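Local coordinates for protein U4/U6 snRNA-associated-splicing factor PRP24 (Saccharomyces cerevisiae, PDB 4N0T) that binds U6 small nuclear RNA, is associated with its annealing to U4 RNA, and acts as a recycling factor of the spliceosome, at residues A[7-12]-A[81-86]; A[39-44]-A[109-114]; A[281-287]-A[349-355]. Numbering follows the deposited sequence.

Contact 1 of 3, residues A[7-12]-A[81-86]; sequences ELTTVL and HLTECT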
loop_
_atom_site.group_PDB
_atom_site.type_symbol
_atom_site.label_atom_id
_atom_site.label_comp_id
_atom_site.label_asym_id
_atom_site.label_seq_id
_atom_site.Cartn_x
_atom_site.Cartn_y
_atom_site.Cartn_z
ATOM N N GLU A 7 -13.126 -8.093 -12.860
ATOM C CA GLU A 7 -13.643 -9.455 -12.933
ATOM C C GLU A 7 -14.638 -9.624 -14.073
ATOM O O GLU A 7 -14.610 -10.630 -14.801
ATOM C CB GLU A 7 -14.317 -9.839 -11.613
ATOM C CG GLU A 7 -15.038 -11.183 -11.694
ATOM C CD GLU A 7 -15.556 -11.682 -10.360
ATOM O OE1 GLU A 7 -14.735 -12.149 -9.538
ATOM O OE2 GLU A 7 -16.789 -11.625 -10.138
ATOM N N LEU A 8 -15.516 -8.636 -14.224
ATOM C CA LEU A 8 -16.577 -8.711 -15.225
ATOM C C LEU A 8 -16.060 -9.078 -16.610
ATOM O O LEU A 8 -16.704 -9.831 -17.341
ATOM C CB LEU A 8 -17.342 -7.385 -15.290
ATOM C CG LEU A 8 -18.597 -7.418 -16.168
ATOM C CD1 LEU A 8 -19.639 -8.345 -15.557
ATOM C CD2 LEU A 8 -19.166 -6.013 -16.393
ATOM N N THR A 9 -14.885 -8.574 -16.975
ATOM C CA THR A 9 -14.377 -8.839 -18.313
ATOM C C THR A 9 -13.257 -9.881 -18.350
ATOM O O THR A 9 -12.580 -10.028 -19.366
ATOM C CB THR A 9 -13.899 -7.556 -19.007
ATOM O OG1 THR A 9 -12.748 -7.039 -18.323
ATOM C CG2 THR A 9 -15.007 -6.511 -19.008
ATOM N N THR A 10 -13.083 -10.607 -17.253
ATOM C CA THR A 10 -11.982 -11.568 -17.166
ATOM C C THR A 10 -12.483 -13.008 -17.289
ATOM O O THR A 10 -13.491 -13.401 -16.672
ATOM C CB THR A 10 -11.200 -11.404 -15.855
ATOM O OG1 THR A 10 -10.732 -10.053 -15.764
ATOM C CG2 THR A 10 -9.999 -12.341 -15.814
ATOM N N VAL A 11 -11.771 -13.790 -18.080
ATOM C CA VAL A 11 -12.107 -15.201 -18.218
ATOM C C VAL A 11 -10.952 -16.074 -17.767
ATOM O O VAL A 11 -9.787 -15.639 -17.747
ATOM C CB VAL A 11 -12.485 -15.581 -19.667
ATOM C CG1 VAL A 11 -13.653 -14.720 -20.139
ATOM C CG2 VAL A 11 -11.295 -15.416 -20.596
ATOM N N LEU A 12 -11.293 -17.314 -17.433
ATOM C CA LEU A 12 -10.337 -18.332 -17.034
ATOM C C LEU A 12 -10.292 -19.370 -18.146
ATOM O O LEU A 12 -11.343 -19.806 -18.615
ATOM C CB LEU A 12 -10.837 -19.012 -15.761
ATOM C CG LEU A 12 -10.018 -20.207 -15.255
ATOM C CD1 LEU A 12 -8.655 -19.731 -14.835
ATOM C CD2 LEU A 12 -10.716 -20.920 -14.102
ATOM N N HIS A 81 -16.273 -17.577 -17.287
ATOM C CA HIS A 81 -16.153 -16.326 -16.537
ATOM C C HIS A 81 -15.329 -16.605 -15.287
ATOM O O HIS A 81 -15.547 -17.615 -14.599
ATOM C CB HIS A 81 -17.532 -15.796 -16.122
ATOM C CG HIS A 81 -18.346 -15.240 -17.253
ATOM N ND1 HIS A 81 -17.997 -14.092 -17.932
ATOM C CD2 HIS A 81 -19.515 -15.660 -17.799
ATOM C CE1 HIS A 81 -18.909 -13.832 -18.853
ATOM N NE2 HIS A 81 -19.835 -14.773 -18.799
ATOM N N LEU A 82 -14.384 -15.719 -14.977
ATOM C CA LEU A 82 -13.642 -15.865 -13.731
ATOM C C LEU A 82 -14.539 -15.332 -12.643
ATOM O O LEU A 82 -14.849 -14.144 -12.627
ATOM C CB LEU A 82 -12.332 -15.074 -13.753
ATOM C CG LEU A 82 -11.457 -15.293 -12.511
ATOM C CD1 LEU A 82 -10.824 -16.682 -12.543
ATOM C CD2 LEU A 82 -10.385 -14.217 -12.393
ATOM N N THR A 83 -14.991 -16.209 -11.754
ATOM C CA THR A 83 -15.880 -15.790 -10.683
ATOM C C THR A 83 -15.622 -16.595 -9.420
ATOM O O THR A 83 -15.272 -17.781 -9.482
ATOM C CB THR A 83 -17.371 -15.892 -11.090
ATOM O OG1 THR A 83 -18.189 -15.528 -9.980
ATOM C CG2 THR A 83 -17.718 -17.296 -11.482
ATOM N N GLU A 84 -15.760 -15.925 -8.277
ATOM C CA GLU A 84 -15.513 -16.546 -6.979
ATOM C C GLU A 84 -14.118 -17.160 -6.853
ATOM O O GLU A 84 -13.896 -18.074 -6.060
ATOM C CB GLU A 84 -16.613 -17.563 -6.654
ATOM C CG GLU A 84 -17.999 -16.940 -6.617
ATOM C CD GLU A 84 -19.055 -17.923 -6.179
ATOM O OE1 GLU A 84 -19.646 -18.585 -7.056
ATOM O OE2 GLU A 84 -19.281 -18.040 -4.954
ATOM N N CYS A 85 -13.166 -16.616 -7.608
ATOM C CA CYS A 85 -11.794 -17.089 -7.572
ATOM C C CYS A 85 -10.796 -16.026 -7.140
ATOM O O CYS A 85 -9.611 -16.135 -7.456
ATOM C CB CYS A 85 -11.379 -17.570 -8.957
ATOM S SG CYS A 85 -12.192 -19.106 -9.472
ATOM N N THR A 86 -11.261 -14.993 -6.435
ATOM C CA THR A 86 -10.373 -13.904 -6.063
ATOM C C THR A 86 -10.307 -13.736 -4.542
ATOM O O THR A 86 -11.336 -13.698 -3.861
ATOM C CB THR A 86 -10.830 -12.578 -6.719
ATOM O OG1 THR A 86 -10.858 -12.741 -8.145
ATOM C CG2 THR A 86 -9.880 -11.440 -6.355
HETATM O O HOH W 1 -13.030 -14.332 -9.231
HETATM O O HOH W 2 -16.228 -12.892 -14.652
HETATM O O HOH W 3 -16.504 -13.316 -7.577
HETATM O O HOH W 4 -15.933 -12.404 -17.905
#
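Residues 7-12 and 81-86 run antiparallel where strand 10-16 begins and strand 75-81 ends. Val11 faces His81 as a non-hydrogen-bonded pair, their CA atoms 4.5 Å apart, and one step on, Leu82 N donates to Thr10 O at 3.0 Å in a nearly straight bond. Just before the strand the backbone turns, Thr10 N binding Glu7 O at 2.9 Å. Beyond Leu82 the two backbones part. Water fills the gaps around the pair. One molecule lies 2.7 Å from Leu8 O, 2.9 Å from Thr10 O and 2.7 Å from His81 ND1; another lies between Glu7 O and Leu82 O, 2.8 Å from each. Glu7 is long enough to span the opening: its OE1 accepts two water bonds, and those waters in turn accept from Glu84 N and Cys85 N, while one also donates to Thr86 OG1, itself bonded to Asp132. A carboxylate suits this hydrated bend. Leu82, by contrast, is buried, its CD1 resting 4.0 Å from Leu12 CB and its CD2 3.9 Å from the methyl CG2 of Thr10. This is where the first and last long strands of the first RNA recognition motif pair, at the exit toward the second. Strand 49-55 flanks strand 10-16 on its other edge, helix 58-65 covers Val11 and His81, and strand 86-90 starts the next sheet.

Contact 2 of 3, residues A[39-44]-A[109-114]; sequences DVADSL and NVVALS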
loop_
_atom_site.group_PDB
_atom_site.type_symbol
_atom_site.label_atom_id
_atom_site.label_comp_id
_atom_site.label_asym_id
_atom_site.label_seq_id
_atom_site.Cartn_x
_atom_site.Cartn_y
_atom_site.Cartn_z
ATOM N N ASP A 39 -2.354 -13.573 -18.136
ATOM C CA ASP A 39 -1.434 -14.340 -17.287
ATOM C C ASP A 39 -1.549 -15.826 -17.604
ATOM O O ASP A 39 -2.650 -16.328 -17.798
ATOM C CB ASP A 39 -1.749 -14.120 -15.811
ATOM C CG ASP A 39 -1.542 -12.687 -15.382
ATOM O OD1 ASP A 39 -0.371 -12.260 -15.317
ATOM O OD2 ASP A 39 -2.545 -11.996 -15.107
ATOM N N VAL A 40 -0.414 -16.520 -17.672
ATOM C CA VAL A 40 -0.407 -17.972 -17.852
ATOM C C VAL A 40 0.317 -18.596 -16.655
ATOM O O VAL A 40 1.317 -18.049 -16.180
ATOM C CB VAL A 40 0.281 -18.378 -19.169
ATOM C CG1 VAL A 40 0.233 -19.885 -19.368
ATOM C CG2 VAL A 40 -0.379 -17.685 -20.349
ATOM N N ALA A 41 -0.201 -19.712 -16.150
ATOM C CA ALA A 41 0.418 -20.413 -15.020
ATOM C C ALA A 41 0.365 -21.913 -15.259
ATOM O O ALA A 41 -0.603 -22.421 -15.834
ATOM C CB ALA A 41 -0.289 -20.079 -13.724
ATOM N N ASP A 42 1.390 -22.620 -14.798
ATOM C CA ASP A 42 1.403 -24.070 -14.889
ATOM C C ASP A 42 0.358 -24.667 -13.965
ATOM O O ASP A 42 0.089 -24.133 -12.881
ATOM C CB ASP A 42 2.773 -24.617 -14.478
ATOM C CG ASP A 42 3.845 -24.375 -15.518
ATOM O OD1 ASP A 42 3.506 -24.121 -16.695
ATOM O OD2 ASP A 42 5.037 -24.466 -15.154
ATOM N N SER A 43 -0.225 -25.791 -14.377
ATOM C CA SER A 43 -1.048 -26.564 -13.456
ATOM C C SER A 43 -0.149 -27.119 -12.351
ATOM O O SER A 43 1.082 -27.063 -12.459
ATOM C CB SER A 43 -1.733 -27.716 -14.180
ATOM O OG SER A 43 -0.770 -28.648 -14.623
ATOM N N LEU A 44 -0.769 -27.655 -11.301
ATOM C CA LEU A 44 -0.041 -28.169 -10.138
ATOM C C LEU A 44 1.007 -29.206 -10.526
ATOM O O LEU A 44 2.131 -29.189 -10.009
ATOM C CB LEU A 44 -1.019 -28.789 -9.140
ATOM C CG LEU A 44 -1.715 -27.837 -8.177
ATOM C CD1 LEU A 44 -2.739 -28.571 -7.324
ATOM C CD2 LEU A 44 -0.675 -27.157 -7.304
ATOM N N ASN A 109 -0.432 -25.824 -2.063
ATOM C CA ASN A 109 -0.728 -26.422 -3.364
ATOM C C ASN A 109 -1.861 -25.732 -4.104
ATOM O O ASN A 109 -2.733 -26.380 -4.687
ATOM C CB ASN A 109 -0.961 -27.935 -3.236
ATOM C CG ASN A 109 0.276 -28.673 -2.745
ATOM O OD1 ASN A 109 1.384 -28.462 -3.245
ATOM N ND2 ASN A 109 0.092 -29.532 -1.750
ATOM N N VAL A 110 -1.835 -24.399 -4.076
ATOM C CA VAL A 110 -2.794 -23.594 -4.813
ATOM C C VAL A 110 -2.078 -22.807 -5.916
ATOM O O VAL A 110 -1.138 -22.060 -5.642
ATOM C CB VAL A 110 -3.511 -22.612 -3.867
ATOM C CG1 VAL A 110 -4.355 -21.613 -4.667
ATOM C CG2 VAL A 110 -4.373 -23.379 -2.873
ATOM N N VAL A 111 -2.510 -22.993 -7.163
ATOM C CA VAL A 111 -1.942 -22.254 -8.279
ATOM C C VAL A 111 -2.452 -20.813 -8.229
ATOM O O VAL A 111 -3.642 -20.593 -8.035
ATOM C CB VAL A 111 -2.377 -22.879 -9.611
ATOM C CG1 VAL A 111 -1.904 -22.025 -10.795
ATOM C CG2 VAL A 111 -1.852 -24.314 -9.713
ATOM N N ALA A 112 -1.547 -19.848 -8.373
ATOM C CA ALA A 112 -1.939 -18.436 -8.424
ATOM C C ALA A 112 -1.772 -17.897 -9.834
ATOM O O ALA A 112 -0.694 -18.020 -10.438
ATOM C CB ALA A 112 -1.120 -17.611 -7.453
ATOM N N LEU A 113 -2.830 -17.288 -10.360
ATOM C CA LEU A 113 -2.771 -16.702 -11.693
ATOM C C LEU A 113 -2.275 -15.254 -11.707
ATOM O O LEU A 113 -1.593 -14.837 -12.650
ATOM C CB LEU A 113 -4.146 -16.779 -12.356
ATOM C CG LEU A 113 -4.542 -18.144 -12.909
ATOM C CD1 LEU A 113 -6.042 -18.215 -13.080
ATOM C CD2 LEU A 113 -3.850 -18.350 -14.237
ATOM N N SER A 114 -2.622 -14.483 -10.679
ATOM C CA SER A 114 -2.312 -13.061 -10.696
ATOM C C SER A 114 -2.274 -12.557 -9.264
ATOM O O SER A 114 -3.128 -12.924 -8.460
ATOM C CB SER A 114 -3.386 -12.295 -11.487
ATOM O OG SER A 114 -3.191 -10.883 -11.406
HETATM O O HOH W 5 -1.920 -9.982 -13.457
HETATM O O HOH W 6 1.161 -12.900 -12.974
HETATM O O HOH W 7 0.921 -16.133 -13.362
#
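Residues 39-44 and 109-114 run almost exactly antiparallel, 178° apart end to end, yet no direct hydrogen bond joins them. Strand 35-42 is an outermost strand of the first RNA recognition motif and strand 112-116 one of the second, so this is an interface between two βαββαβ domains, sealed by side chains and water. The nearest CA pair, Ala41 and Leu113, is 5.9 Å apart, more than in a β bridge. Ala41 is small enough to sit in the middle: its CB meets Val111 CG1 at 3.9 Å and Leu113 CD2 at 4.0 Å. Val111, branched at the β carbon, turns its other methyl toward Leu44, CG2 lying 3.8 Å from Leu44 CG. Leu44 carries the apolar patch on to the end of helix 98-107, its CD2 3.4 Å from Asn109 O. That helix ends in a Schellman motif in which Val110 N bonds back to Leu105 O, and Asn109 is its C-prime residue; asparagine tolerates the positive phi (58°) required there. From Asn109 the chain climbs to a classic bulge, Leu113 and Ser114 both opposite Asp132 of strand 128-133, and bends so that Leu113 also reaches Phe50 of the first domain. At this end the contact turns polar. Ser114, whose OG also bonds Arg116, lies beside Asp39, and a single water bridges them, 2.7 Å from Asp39 OD2, to which it donates, and 2.6 Å from Ser114 OG.

Contact 3 of 3, residues A[281-287]-A[349-355]; sequences LICLFPL and VIRSGTI. With SO4 (sulfate ion), chain C.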
loop_
_atom_site.group_PDB
_atom_site.type_symbol
_atom_site.label_atom_id
_atom_site.label_comp_id
_atom_site.label_asym_id
_atom_site.label_seq_id
_atom_site.Cartn_x
_atom_site.Cartn_y
_atom_site.Cartn_z
ATOM N N LEU A 281 21.921 12.736 3.185
ATOM C CA LEU A 281 20.968 11.918 2.424
ATOM C C LEU A 281 21.405 11.627 0.991
ATOM O O LEU A 281 22.219 12.353 0.407
ATOM C CB LEU A 281 19.573 12.557 2.425
ATOM C CG LEU A 281 19.341 13.904 1.721
ATOM C CD1 LEU A 281 19.065 13.729 0.230
ATOM C CD2 LEU A 281 18.191 14.663 2.377
ATOM N N ILE A 282 20.839 10.569 0.419
ATOM C CA ILE A 282 20.967 10.317 -1.010
ATOM C C ILE A 282 19.594 9.948 -1.556
ATOM O O ILE A 282 18.686 9.611 -0.794
ATOM C CB ILE A 282 21.938 9.154 -1.324
ATOM C CG1 ILE A 282 21.327 7.816 -0.901
ATOM C CG2 ILE A 282 23.308 9.380 -0.668
ATOM C CD1 ILE A 282 22.189 6.614 -1.282
ATOM N N CYS A 283 19.438 10.025 -2.872
ATOM C CA CYS A 283 18.220 9.562 -3.508
ATOM C C CYS A 283 18.543 8.338 -4.332
ATOM O O CYS A 283 19.635 8.236 -4.895
ATOM C CB CYS A 283 17.661 10.635 -4.435
ATOM S SG CYS A 283 17.043 12.079 -3.534
ATOM N N LEU A 284 17.596 7.409 -4.387
ATOM C CA LEU A 284 17.676 6.263 -5.290
ATOM C C LEU A 284 16.549 6.385 -6.306
ATOM O O LEU A 284 15.426 6.719 -5.952
ATOM C CB LEU A 284 17.508 4.959 -4.507
ATOM C CG LEU A 284 18.581 4.649 -3.462
ATOM C CD1 LEU A 284 18.336 3.267 -2.864
ATOM C CD2 LEU A 284 20.000 4.717 -4.077
ATOM N N PHE A 285 16.841 6.117 -7.576
ATOM C CA PHE A 285 15.848 6.281 -8.633
ATOM C C PHE A 285 16.389 5.586 -9.881
ATOM O O PHE A 285 17.598 5.381 -9.969
ATOM C CB PHE A 285 15.641 7.774 -8.915
ATOM C CG PHE A 285 16.918 8.539 -9.154
ATOM C CD1 PHE A 285 17.658 9.037 -8.091
ATOM C CD2 PHE A 285 17.372 8.772 -10.452
ATOM C CE1 PHE A 285 18.830 9.748 -8.301
ATOM C CE2 PHE A 285 18.536 9.484 -10.666
ATOM C CZ PHE A 285 19.266 9.971 -9.601
ATOM N N PRO A 286 15.509 5.188 -10.815
ATOM C CA PRO A 286 14.043 5.184 -10.701
ATOM C C PRO A 286 13.573 3.917 -9.997
ATOM O O PRO A 286 14.193 2.853 -10.138
ATOM C CB PRO A 286 13.593 5.159 -12.161
ATOM C CG PRO A 286 14.658 4.302 -12.828
ATOM C CD PRO A 286 15.958 4.654 -12.125
ATOM N N LEU A 287 12.477 4.034 -9.252
ATOM C CA LEU A 287 11.904 2.930 -8.497
ATOM C C LEU A 287 10.415 2.832 -8.831
ATOM O O LEU A 287 9.755 3.851 -9.088
ATOM C CB LEU A 287 12.031 3.202 -6.986
ATOM C CG LEU A 287 13.437 3.312 -6.392
ATOM C CD1 LEU A 287 13.406 3.731 -4.915
ATOM C CD2 LEU A 287 14.124 1.972 -6.537
ATOM N N VAL A 349 18.672 -1.889 -12.840
ATOM C CA VAL A 349 19.752 -1.020 -12.389
ATOM C C VAL A 349 19.158 0.270 -11.815
ATOM O O VAL A 349 18.224 0.837 -12.383
ATOM C CB VAL A 349 20.735 -0.714 -13.534
ATOM C CG1 VAL A 349 21.808 0.260 -13.083
ATOM C CG2 VAL A 349 21.375 -2.006 -14.028
ATOM N N ILE A 350 19.674 0.712 -10.672
ATOM C CA ILE A 350 19.219 1.961 -10.082
ATOM C C ILE A 350 20.375 2.942 -10.019
ATOM O O ILE A 350 21.554 2.544 -10.051
ATOM C CB ILE A 350 18.670 1.758 -8.656
ATOM C CG1 ILE A 350 19.704 1.026 -7.799
ATOM C CG2 ILE A 350 17.348 1.013 -8.689
ATOM C CD1 ILE A 350 19.338 0.935 -6.305
ATOM N N ARG A 351 20.033 4.220 -9.936
ATOM C CA ARG A 351 21.012 5.284 -9.824
ATOM C C ARG A 351 20.922 5.900 -8.436
ATOM O O ARG A 351 19.886 5.800 -7.767
ATOM C CB ARG A 351 20.714 6.373 -10.863
ATOM C CG ARG A 351 20.553 5.835 -12.278
ATOM C CD ARG A 351 20.228 6.951 -13.261
ATOM N NE ARG A 351 20.555 6.549 -14.627
ATOM C CZ ARG A 351 21.198 7.314 -15.504
ATOM N NH1 ARG A 351 21.586 8.543 -15.172
ATOM N NH2 ARG A 351 21.441 6.844 -16.717
ATOM N N SER A 352 22.008 6.528 -8.008
ATOM C CA SER A 352 22.011 7.313 -6.783
ATOM C C SER A 352 22.364 8.745 -7.152
ATOM O O SER A 352 22.953 8.997 -8.209
ATOM C CB SER A 352 23.026 6.759 -5.791
ATOM O OG SER A 352 24.351 6.949 -6.284
ATOM N N GLY A 353 22.011 9.697 -6.297
ATOM C CA GLY A 353 22.304 11.082 -6.608
ATOM C C GLY A 353 21.682 11.985 -5.577
ATOM O O GLY A 353 21.074 11.504 -4.617
ATOM N N THR A 354 21.837 13.291 -5.767
ATOM C CA THR A 354 21.186 14.261 -4.900
ATOM C C THR A 354 19.719 14.364 -5.271
ATOM O O THR A 354 19.275 13.781 -6.274
ATOM C CB THR A 354 21.796 15.649 -5.092
ATOM O OG1 THR A 354 21.537 16.083 -6.430
ATOM C CG2 THR A 354 23.296 15.616 -4.841
ATOM N N ILE A 355 18.961 15.124 -4.474
ATOM C CA ILE A 355 17.586 15.419 -4.840
ATOM C C ILE A 355 17.509 16.022 -6.242
ATOM O O ILE A 355 16.690 15.610 -7.055
ATOM C CB ILE A 355 16.904 16.348 -3.800
ATOM C CG1 ILE A 355 16.682 15.569 -2.501
ATOM C CG2 ILE A 355 15.580 16.888 -4.344
ATOM C CD1 ILE A 355 16.314 16.444 -1.304
HETATM S S SO4 C . 22.856 19.855 -7.424
HETATM O O1 SO4 C . 22.275 19.945 -6.085
HETATM O O2 SO4 C . 22.162 20.777 -8.331
HETATM O O3 SO4 C . 24.276 20.195 -7.362
HETATM O O4 SO4 C . 22.733 18.478 -7.893
HETATM O O HOH W 8 15.359 0.906 -11.319
#
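Four backbone hydrogen bonds tie strand 281-285 to strand 351-353. Around the Phe285-Arg351 pair, Arg351 N donates to Phe285 O at 2.7 Å and Phe285 N to Arg351 O at 3.1 Å; around Cys283-Gly353, Cys283 N reaches Gly353 O at 2.8 Å, while the return bond from Gly353 N to Cys283 O, 3.1 Å, is bent and weak. Between them Leu284 and Ser352 form the non-hydrogen-bonded pair, CA atoms 4.7 Å apart, with Ser352 CA 3.2 Å from Cys283 O in a CA-H...O contact. Pairing stops at Pro286, which has no amide hydrogen to give and follows a cis peptide bond; a water donating to Pro286 O (2.6 Å) and Val349 O (3.1 Å) fills the gap. Strand 281-285 is the central strand of the occluded RNA recognition motif and 348-353 its last long strand; in this motif helix 355-365 lies across the sheet face that canonical motifs use for RNA. Cys283 and Phe285 point to that face and touch Met358 of the helix; Leu284 lies on the other, against Leu340 of helix 330-340. The Phe285 ring covers the strand beside it, with Arg351 CB over its face at 4.2 Å from the centroid in a CH-pi contact. Glycine fits at 353 because a CB there would come within 3.3 Å of Phe285 CZ. Thr354 is the N-cap of the covering helix, and its OG1 also donates to sulfate O4 at 3.1 Å, an ion probably from the crystallisation liquor. Buried Ile355 follows, its CG1 3.7 Å from Cys283 SG.

Contacts 1 and 2 belong together: their centres are 14 Å apart, both reach the sheet containing strands 10-16 and 35-42, and they touch where Leu12 CD1 meets Leu113 CD1 at 3.5 Å. Their segments alternate along the chain: contact 1 pairs the first and last long strands of the first motif, and contact 2 packs its edge against the second. Contact 3 opens only after both are complete. It lies in the fourth motif, its centre 39 Å from that of contact 1 and 35 Å from that of contact 2, touching neither. The same fold thus meets a neighbouring domain through an outer strand in one place and is covered by its own C-terminal helix in another.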